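Side-chain contacts in uncharacterized protein (Bacteroides fragilis, PDB 3EWL), which is of unknown function but carries a C-terminal thioredoxin-like domain whose CxxC pattern would be consistent with a role in thiol-disulfide chemistry: residues Asn41-Lys44 / Phe45-Leu48; Gly92-Lys95 / Ala96-Arg100; Lys125-Ser128 / Met129-Ile133. All coordinates share one frame; numbering follows the deposited sequence. Where two conformers were deposited one is given.

In the fold
All three contacts are local and come in series along one thioredoxin-like domain. Contact 1 lies within helix 40-50, which follows the central strand 29-34 of the five-stranded mixed sheet. Contact 2 leads out of strand 90-93 into helix 98-101, and contact 3 from strand 122-124 into the last helix, 129-137. Contacts 1 and 3 have centres about 13 Å apart and touch, Phe45 and Leu48 meeting Met129. Contact 2 is about 22 Å from contact 1 and 23 Å from contact 3, centre to centre. Contacts 2 and 3 thus mark helix starts after the sheet's two outermost strands, while contact 1 sits on the helix carrying the CxxC pattern, on which any thioredoxin-like role would depend.

Contact 1. Residues Asn41-Lys44 / Phe45-Leu48; sequences NCRK and FEKL
Arg43 and Glu46 form a salt bridge along one flank of helix 40-50, a local contact between side chains three residues apart. In this thioredoxin-like fold the helix follows the central strand 29-34, and Cys42 is the second cysteine of a CxxC pattern that would correspond to the redox pair of thioredoxins, though this is not established here. The two charged side chains run alongside each other. Glu46 extends back toward the start of the helix, where Arg43, bent at chi2 (-67°) and chi3 (82°), meets its carboxylate side-on: NE meets Glu46 OE2 at 2.9 Å in a straight bond within the guanidinium plane, and NH1 meets Glu46 OE1 at 2.6 Å on the syn lone pair of that oxygen. The planes stand 36° apart, so the pairing is twisted rather than flat. Arginine suits the place because another nitrogen, NH2, remains to bind the carbonyl of Asp36, while the bridge probably offsets the charge of the buried Glu46, which also touches Phe33. Cys42 CB lies over one face of the guanidinium, toward its rim. Phe45 turns elsewhere, toward Met31, helix 129-137 and Phe33, whose ring meets its own. Main-chain bonds at i to i+4 hold the turns together. Beside the bridge, Glu46 N reaches Cys42 O at 2.9 Å, and the same carbonyl oxygen lies 3.2 Å from Glu46 CG.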
ATOM      1  N   ASN A  41      13.857  -3.321  -4.755  1.00 20.32           N
ATOM      2  CA  ASN A  41      13.590  -2.739  -3.448  1.00 19.23           C
ATOM      3  C   ASN A  41      12.175  -3.073  -2.948  1.00 18.33           C
ATOM      4  O   ASN A  41      11.951  -3.236  -1.741  1.00 16.76           O
ATOM      5  CB  ASN A  41      13.807  -1.236  -3.446  1.00 20.04           C
ATOM      6  CG  ASN A  41      15.297  -0.858  -3.403  1.00 23.50           C
ATOM      7  OD1 ASN A  41      16.149  -1.628  -2.947  1.00 25.09           O
ATOM      8  ND2 ASN A  41      15.607   0.306  -3.913  1.00 23.94           N
ATOM      9  N   CYS A  42      11.224  -3.163  -3.872  1.00 17.40           N
ATOM     10  CA  CYS A  42       9.854  -3.537  -3.481  1.00 18.56           C
ATOM     11  C   CYS A  42       9.845  -4.998  -2.998  1.00 18.72           C
ATOM     12  O   CYS A  42       9.356  -5.286  -1.911  1.00 18.81           O
ATOM     13  CB  CYS A  42       8.874  -3.305  -4.635  1.00 17.38           C
ATOM     14  SG  CYS A  42       8.657  -1.493  -5.049  1.00 20.63           S
ATOM     15  N   ARG A  43      10.452  -5.895  -3.781  1.00 19.52           N
ATOM     16  CA  ARG A  43      10.570  -7.312  -3.420  1.00 19.89           C
ATOM     17  C   ARG A  43      11.204  -7.501  -2.037  1.00 20.34           C
ATOM     18  O   ARG A  43      10.688  -8.282  -1.230  1.00 19.75           O
ATOM     19  CB  ARG A  43      11.351  -8.083  -4.482  1.00 19.83           C
ATOM     20  CG  ARG A  43      10.902  -7.848  -5.953  1.00 21.32           C
ATOM     21  CD  ARG A  43       9.512  -8.386  -6.288  1.00 19.27           C
ATOM     22  NE  ARG A  43       8.419  -7.480  -5.882  1.00 21.89           N
ATOM     23  CZ  ARG A  43       8.025  -6.418  -6.577  1.00 22.40           C
ATOM     24  NH1 ARG A  43       6.999  -5.671  -6.144  1.00 21.55           N
ATOM     25  NH2 ARG A  43       8.649  -6.103  -7.720  1.00 20.93           N
ATOM     26  N   LYS A  44      12.296  -6.783  -1.752  1.00 20.39           N
ATOM     27  CA  LYS A  44      12.981  -6.945  -0.470  1.00 21.62           C
ATOM     28  C   LYS A  44      12.128  -6.512   0.701  1.00 20.46           C
ATOM     29  O   LYS A  44      12.120  -7.195   1.727  1.00 19.97           O
ATOM     30  CB  LYS A  44      14.336  -6.200  -0.418  1.00 22.24           C
ATOM     31  CG  LYS A  44      15.344  -6.715  -1.460  1.00 27.52           C
ATOM     32  CD  LYS A  44      16.637  -5.840  -1.568  1.00 35.34           C
ATOM     33  CE  LYS A  44      17.526  -5.856  -0.266  1.00 38.56           C
ATOM     34  NZ  LYS A  44      17.196  -4.765   0.746  1.00 42.59           N
ATOM     35  N   PHE A  45      11.441  -5.373   0.567  1.00 19.65           N
ATOM     36  CA  PHE A  45      10.523  -4.919   1.606  1.00 20.33           C
ATOM     37  C   PHE A  45       9.422  -5.973   1.846  1.00 20.07           C
ATOM     38  O   PHE A  45       9.101  -6.318   2.996  1.00 19.86           O
ATOM     39  CB  PHE A  45       9.871  -3.549   1.238  1.00 20.75           C
ATOM     40  CG  PHE A  45       8.972  -3.018   2.322  1.00 23.86           C
ATOM     41  CD1 PHE A  45       9.450  -2.085   3.241  1.00 26.49           C
ATOM     42  CD2 PHE A  45       7.681  -3.517   2.489  1.00 27.06           C
ATOM     43  CE1 PHE A  45       8.655  -1.618   4.259  1.00 26.65           C
ATOM     44  CE2 PHE A  45       6.860  -3.046   3.529  1.00 28.63           C
ATOM     45  CZ  PHE A  45       7.353  -2.107   4.414  1.00 29.22           C
ATOM     46  N   GLU A  46       8.814  -6.435   0.746  1.00 20.60           N
ATOM     47  CA  GLU A  46       7.784  -7.489   0.761  1.00 21.20           C
ATOM     48  C   GLU A  46       8.303  -8.720   1.512  1.00 20.59           C
ATOM     49  O   GLU A  46       7.617  -9.234   2.372  1.00 20.09           O
ATOM     50  CB  GLU A  46       7.354  -7.898  -0.663  1.00 20.92           C
ATOM     51  CG  GLU A  46       6.552  -6.850  -1.419  1.00 21.56           C
ATOM     52  CD  GLU A  46       6.664  -6.990  -2.963  1.00 24.93           C
ATOM     53  OE1 GLU A  46       6.353  -6.000  -3.695  1.00 24.21           O
ATOM     54  OE2 GLU A  46       7.054  -8.069  -3.446  1.00 23.05           O
ATOM     55  N   LYS A  47       9.524  -9.153   1.202  1.00 20.54           N
ATOM     56  CA  LYS A  47      10.167 -10.286   1.871  1.00 21.06           C
ATOM     57  C   LYS A  47      10.371 -10.053   3.371  1.00 21.72           C
ATOM     58  O   LYS A  47      10.082 -10.935   4.177  1.00 22.26           O
ATOM     59  CB  LYS A  47      11.516 -10.592   1.200  1.00 21.51           C
ATOM     60  CG  LYS A  47      12.252 -11.796   1.817  1.00 22.07           C
ATOM     61  CD  LYS A  47      13.682 -11.854   1.397  1.00 23.16           C
ATOM     62  CE  LYS A  47      14.348 -13.088   1.953  1.00 23.91           C
ATOM     63  NZ  LYS A  47      14.662 -12.889   3.390  1.00 25.20           N
ATOM     64  N   LEU A  48      10.866  -8.873   3.746  0.50 22.02           N
ATOM     65  CA  LEU A  48      11.149  -8.578   5.152  0.50 22.50           C
ATOM     66  C   LEU A  48       9.864  -8.449   5.962  0.50 22.33           C
ATOM     67  O   LEU A  48       9.786  -8.919   7.085  0.50 21.57           O
ATOM     68  CB  LEU A  48      11.943  -7.282   5.304  0.50 22.43           C
ATOM     69  CG  LEU A  48      13.411  -7.190   4.902  0.50 23.60           C
ATOM     70  CD1 LEU A  48      13.925  -5.779   5.237  0.50 24.32           C
ATOM     71  CD2 LEU A  48      14.259  -8.254   5.594  0.50 23.81           C
TER

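Contact 2. Residues Gly92-Lys95 / Ala96-Arg100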
ATOM      1  N   GLY A  92      -3.529  -3.624  -6.113  1.00 19.56           N
ATOM      2  CA  GLY A  92      -4.359  -2.820  -7.015  1.00 19.23           C
ATOM      3  C   GLY A  92      -3.584  -1.963  -8.002  1.00 19.30           C
ATOM      4  O   GLY A  92      -2.443  -1.634  -7.760  1.00 19.23           O
ATOM      5  N   TRP A  93      -4.215  -1.610  -9.116  1.00 18.94           N
ATOM      6  CA  TRP A  93      -3.651  -0.700 -10.101  1.00 18.91           C
ATOM      7  C   TRP A  93      -4.559   0.516 -10.146  1.00 18.39           C
ATOM      8  O   TRP A  93      -5.753   0.364 -10.318  1.00 19.59           O
ATOM      9  CB  TRP A  93      -3.621  -1.372 -11.502  1.00 18.79           C
ATOM     10  CG  TRP A  93      -3.294  -0.455 -12.688  1.00 19.72           C
ATOM     11  CD1 TRP A  93      -2.284   0.452 -12.757  1.00 19.58           C
ATOM     12  CD2 TRP A  93      -3.950  -0.419 -13.971  1.00 19.07           C
ATOM     13  NE1 TRP A  93      -2.280   1.068 -13.983  1.00 18.83           N
ATOM     14  CE2 TRP A  93      -3.288   0.554 -14.749  1.00 19.66           C
ATOM     15  CE3 TRP A  93      -5.030  -1.128 -14.540  1.00 21.25           C
ATOM     16  CZ2 TRP A  93      -3.682   0.871 -16.074  1.00 22.09           C
ATOM     17  CZ3 TRP A  93      -5.436  -0.819 -15.844  1.00 21.60           C
ATOM     18  CH2 TRP A  93      -4.758   0.176 -16.602  1.00 22.72           C
ATOM     19  N   ASN A  94      -3.987   1.710 -10.031  1.00 18.13           N
ATOM     20  CA  ASN A  94      -4.723   2.980 -10.167  1.00 17.65           C
ATOM     21  C   ASN A  94      -5.012   3.222 -11.647  1.00 18.04           C
ATOM     22  O   ASN A  94      -4.350   4.033 -12.287  1.00 18.75           O
ATOM     23  CB  ASN A  94      -3.898   4.117  -9.557  1.00 17.66           C
ATOM     24  CG  ASN A  94      -4.602   5.492  -9.591  1.00 20.49           C
ATOM     25  OD1 ASN A  94      -3.988   6.490  -9.998  1.00 16.27           O
ATOM     26  ND2 ASN A  94      -5.886   5.553  -9.144  1.00 20.97           N
ATOM     27  N   LYS A  95      -5.966   2.460 -12.183  1.00 18.46           N
ATOM     28  CA  LYS A  95      -6.341   2.472 -13.613  1.00 19.23           C
ATOM     29  C   LYS A  95      -6.705   3.901 -14.017  1.00 19.51           C
ATOM     30  O   LYS A  95      -6.323   4.350 -15.110  1.00 19.24           O
ATOM     31  CB  LYS A  95      -7.523   1.511 -13.835  1.00 19.82           C
ATOM     32  CG  LYS A  95      -8.054   1.296 -15.282  1.00 20.84           C
ATOM     33  CD  LYS A  95      -9.118   0.167 -15.270  1.00 22.18           C
ATOM     34  CE  LYS A  95      -9.772  -0.081 -16.657  1.00 22.10           C
ATOM     35  NZ  LYS A  95     -10.483   1.186 -17.168  1.00 22.33           N
ATOM     36  N   ALA A  96      -7.381   4.626 -13.126  1.00 18.85           N
ATOM     37  CA  ALA A  96      -7.743   6.031 -13.409  1.00 20.54           C
ATOM     38  C   ALA A  96      -6.526   6.942 -13.688  1.00 20.54           C
ATOM     39  O   ALA A  96      -6.665   7.924 -14.413  1.00 20.96           O
ATOM     40  CB  ALA A  96      -8.654   6.611 -12.314  1.00 20.33           C
ATOM     41  N   GLY A  97      -5.344   6.585 -13.154  1.00 20.60           N
ATOM     42  CA  GLY A  97      -4.109   7.343 -13.389  1.00 20.74           C
ATOM     43  C   GLY A  97      -4.022   8.660 -12.622  1.00 21.12           C
ATOM     44  O   GLY A  97      -3.095   9.431 -12.822  1.00 22.18           O
ATOM     45  N   ASP A  98      -4.979   8.936 -11.740  1.00 21.14           N
ATOM     46  CA  ASP A  98      -5.043  10.248 -11.058  1.00 20.87           C
ATOM     47  C   ASP A  98      -4.018  10.439  -9.947  1.00 19.66           C
ATOM     48  O   ASP A  98      -3.728  11.586  -9.584  1.00 18.72           O
ATOM     49  CB  ASP A  98      -6.443  10.535 -10.504  1.00 21.56           C
ATOM     50  CG  ASP A  98      -7.045   9.326  -9.757  1.00 25.41           C
ATOM     51  OD1 ASP A  98      -8.149   9.472  -9.194  1.00 28.92           O
ATOM     52  OD2 ASP A  98      -6.434   8.227  -9.741  1.00 28.67           O
ATOM     53  N   ILE A  99      -3.483   9.349  -9.390  1.00 17.65           N
ATOM     54  CA  ILE A  99      -2.417   9.475  -8.386  1.00 16.80           C
ATOM     55  C   ILE A  99      -1.202  10.214  -8.975  1.00 18.01           C
ATOM     56  O   ILE A  99      -0.672  11.125  -8.371  1.00 17.20           O
ATOM     57  CB  ILE A  99      -2.002   8.112  -7.813  1.00 17.08           C
ATOM     58  CG1 ILE A  99      -3.092   7.592  -6.846  1.00 15.64           C
ATOM     59  CG2 ILE A  99      -0.617   8.223  -7.053  1.00 17.36           C
ATOM     60  CD1 ILE A  99      -2.904   6.140  -6.477  1.00 13.15           C
ATOM     61  N   ARG A 100      -0.811   9.849 -10.184  1.00 18.67           N
ATOM     62  CA  ARG A 100       0.240  10.560 -10.873  1.00 20.13           C
ATOM     63  C   ARG A 100      -0.266  11.870 -11.455  1.00 20.99           C
ATOM     64  O   ARG A 100       0.307  12.887 -11.187  1.00 22.14           O
ATOM     65  CB  ARG A 100       0.849   9.686 -11.962  1.00 19.95           C
ATOM     66  CG  ARG A 100       1.599   8.457 -11.409  1.00 19.08           C
ATOM     67  CD  ARG A 100       2.897   8.835 -10.668  1.00 19.39           C
ATOM     68  NE  ARG A 100       3.826   7.698 -10.600  1.00 22.21           N
ATOM     69  CZ  ARG A 100       4.818   7.608  -9.717  1.00 24.47           C
ATOM     70  NH1 ARG A 100       5.023   8.604  -8.848  1.00 26.12           N
ATOM     71  NH2 ARG A 100       5.606   6.542  -9.688  1.00 22.32           N
TER
HETATM   72  O   HOH W   1      -1.719   7.042 -11.291  1.00 16.57           O
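Asn94 meets Asp98 and the start of helix 98-101 through both ends of its amide, and it has the most surface buried here, followed by Ala96 and Lys95. Its CG stands anti to the backbone N, which sends the amide across the turn to the helix. There OD1 accepts the N-H of Ile99 at 3.0 Å, in a fairly straight bond tilted 25° from the carbonyl plane, while ND2 donates to Asp98 OD2 at 2.8 Å. Amide and carboxylate are nearly coplanar, 11° apart. Water 1 donates to OD1 and accepts from Arg100 N, and ND2 also binds the carbonyl of Thr11, so this buried amide is held at both ends. Asparagine suits the site because it offers an acceptor and a donor in one flat group. Ile99 CD1 adds an apolar touch 3.6 Å from Asn94 CG. Lys95 and Ala96 are the two central residues of the turn, Lys95 CA sitting over the Trp93 ring and Ala96 also touching Thr11. Glycine fits next, with a positive phi (75°), and Gly97 N bonds Asn94 O at 2.9 Å. The arrangement is a type I beta turn from Asn94 to Gly97, leading the outermost strand of the five-stranded sheet into a short helix with Gly97 at the N-cap position.

Contact 3. Residues Lys125-Ser128 / Met129-Ile133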
ATOM      1  N   LYS A 125       4.151   9.218   7.184  1.00 24.00           N
ATOM      2  CA  LYS A 125       4.290   9.643   5.792  1.00 25.13           C
ATOM      3  C   LYS A 125       5.623   9.187   5.152  1.00 25.41           C
ATOM      4  O   LYS A 125       6.674   9.421   5.715  1.00 26.26           O
ATOM      5  CB  LYS A 125       4.124  11.168   5.689  1.00 24.73           C
ATOM      6  CG  LYS A 125       4.877  11.762   4.491  1.00 27.98           C
ATOM      7  CD  LYS A 125       4.297  13.016   3.940  1.00 30.99           C
ATOM      8  CE  LYS A 125       4.921  13.230   2.570  1.00 32.31           C
ATOM      9  NZ  LYS A 125       4.065  14.132   1.809  1.00 35.35           N
ATOM     10  N   ASP A 126       5.586   8.525   3.990  1.00 25.90           N
ATOM     11  CA  ASP A 126       6.822   8.126   3.283  1.00 26.76           C
ATOM     12  C   ASP A 126       7.839   7.528   4.274  1.00 28.21           C
ATOM     13  O   ASP A 126       8.996   7.991   4.399  1.00 29.13           O
ATOM     14  CB  ASP A 126       7.440   9.323   2.568  1.00 26.47           C
ATOM     15  CG  ASP A 126       8.662   8.943   1.703  1.00 28.34           C
ATOM     16  OD1 ASP A 126       8.895   7.737   1.449  1.00 28.12           O
ATOM     17  OD2 ASP A 126       9.371   9.873   1.240  1.00 30.78           O
ATOM     18  N   THR A 127       7.409   6.481   4.956  1.00 28.40           N
ATOM     19  CA  THR A 127       8.097   6.023   6.135  1.00 29.44           C
ATOM     20  C   THR A 127       8.980   4.793   5.856  1.00 29.86           C
ATOM     21  O   THR A 127       9.141   4.369   4.681  1.00 30.02           O
ATOM     22  CB  THR A 127       7.054   5.843   7.265  1.00 29.46           C
ATOM     23  OG1 THR A 127       7.706   5.541   8.496  1.00 29.67           O
ATOM     24  CG2 THR A 127       6.031   4.753   6.904  1.00 32.10           C
ATOM     25  N   SER A 128       9.589   4.259   6.911  1.00 29.79           N
ATOM     26  CA  SER A 128      10.444   3.081   6.795  1.00 30.87           C
ATOM     27  C   SER A 128      10.083   1.933   7.726  1.00 30.10           C
ATOM     28  O   SER A 128       9.323   2.108   8.678  1.00 29.53           O
ATOM     29  CB  SER A 128      11.911   3.455   7.010  1.00 31.06           C
ATOM     30  OG  SER A 128      12.531   3.715   5.753  1.00 35.59           O
HETATM   31  N   MSE A 129      10.674   0.769   7.448  1.00 30.20           N
HETATM   32  CA  MSE A 129      10.391  -0.445   8.166  1.00 30.84           C
HETATM   33  C   MSE A 129      10.640  -0.259   9.677  1.00 30.96           C
HETATM   34  O   MSE A 129       9.800  -0.631  10.524  1.00 30.36           O
HETATM   35  CB  MSE A 129      11.217  -1.596   7.576  1.00 30.71           C
HETATM   36  CG  MSE A 129      10.880  -2.944   8.179  1.00 32.72           C
HETATM   37 SE   MSE A 129       9.116  -3.557   7.582  0.90 36.58          SE
HETATM   38  CE  MSE A 129       9.669  -4.432   5.942  1.00 36.04           C
ATOM     39  N   GLU A 130      11.771   0.362   9.991  1.00 30.99           N
ATOM     40  CA  GLU A 130      12.127   0.686  11.368  1.00 32.04           C
ATOM     41  C   GLU A 130      11.034   1.494  12.056  1.00 31.34           C
ATOM     42  O   GLU A 130      10.658   1.193  13.194  1.00 30.74           O
ATOM     43  CB  GLU A 130      13.427   1.515  11.408  1.00 32.73           C
ATOM     44  CG  GLU A 130      14.696   0.737  11.082  1.00 38.07           C
ATOM     45  CD  GLU A 130      14.990   0.639   9.556  1.00 44.75           C
ATOM     46  OE1 GLU A 130      16.116   0.181   9.207  1.00 49.02           O
ATOM     47  OE2 GLU A 130      14.121   1.015   8.708  1.00 45.27           O
ATOM     48  N   GLN A 131      10.563   2.552  11.385  1.00 30.47           N
ATOM     49  CA  GLN A 131       9.561   3.439  11.969  1.00 30.65           C
ATOM     50  C   GLN A 131       8.224   2.748  12.158  1.00 29.35           C
ATOM     51  O   GLN A 131       7.512   3.020  13.123  1.00 27.63           O
ATOM     52  CB  GLN A 131       9.332   4.696  11.107  1.00 31.36           C
ATOM     53  CG  GLN A 131       9.890   5.981  11.682  1.00 36.42           C
ATOM     54  CD  GLN A 131       9.369   7.266  11.000  1.00 41.61           C
ATOM     55  OE1 GLN A 131       9.206   7.333   9.758  1.00 43.66           O
ATOM     56  NE2 GLN A 131       9.125   8.296  11.813  1.00 41.53           N
ATOM     57  N   LEU A 132       7.870   1.891  11.197  1.00 28.64           N
ATOM     58  CA  LEU A 132       6.648   1.073  11.277  1.00 28.42           C
ATOM     59  C   LEU A 132       6.658   0.107  12.461  1.00 28.42           C
ATOM     60  O   LEU A 132       5.720   0.094  13.263  1.00 28.04           O
ATOM     61  CB  LEU A 132       6.458   0.261   9.992  1.00 28.52           C
ATOM     62  CG  LEU A 132       5.668   0.924   8.882  1.00 28.53           C
ATOM     63  CD1 LEU A 132       5.920   0.107   7.580  1.00 29.24           C
ATOM     64  CD2 LEU A 132       4.183   0.999   9.281  1.00 23.60           C
ATOM     65  N   ILE A 133       7.733  -0.674  12.557  1.00 28.40           N
ATOM     66  CA  ILE A 133       7.903  -1.645  13.617  1.00 29.28           C
ATOM     67  C   ILE A 133       7.790  -0.903  14.928  1.00 29.66           C
ATOM     68  O   ILE A 133       6.941  -1.226  15.785  1.00 29.96           O
ATOM     69  CB  ILE A 133       9.266  -2.369  13.498  1.00 28.85           C
ATOM     70  CG1 ILE A 133       9.240  -3.392  12.366  1.00 29.83           C
ATOM     71  CG2 ILE A 133       9.661  -3.073  14.820  1.00 29.80           C
ATOM     72  CD1 ILE A 133      10.618  -3.765  11.881  1.00 29.82           C
TER
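Thr127 and Gln131 join hydroxyl to side-chain carbonyl across the first turn of helix 129-137, the C-terminal helix of the thioredoxin-like fold. Thr127 OG1 donates to Gln131 OE1 at 2.7 Å. The hydroxyl comes from above the amide carbonyl, 44° out of its plane, and so does not lie on a lone pair. With OG1 anti to the backbone N (chi1 -173°), the hydroxyl is turned toward the helix, and Gln131 reaches back to it with a chain extended beyond CG. Gln131 CB also lies 3.2 Å from Thr127 OG1. Threonine suits this place because its two branches do different work: OG1 takes the polar partner, while Thr127 CG2 faces apolar Leu132, 4.3 Å from Leu132 CG. Glutamine is long enough to reach one turn back, and its amide carbonyl supplies the acceptor. Ser128 holds the N-cap position, but its side chain makes no capping bond; Ser128 CB instead lies 3.7 Å from Glu130 OE2.

Farther out, Thr127 is tied by backbone bonding to Ile113 on strand 112-116, while Asp126 forms a salt bridge with Arg108. On the inner side of the helix, Leu132 packs on Leu115 and Phe55, and selenomethionine Met129 bends at chi2 and chi3 to bring its methyl group to Phe45 and Leu48. The helix thereby packs on the sheet and alongside helix 40-50. Its first turn is closed by the main chain: Leu132 N donates to Ser128 O at 2.9 Å, with an N-H...O angle of 163°.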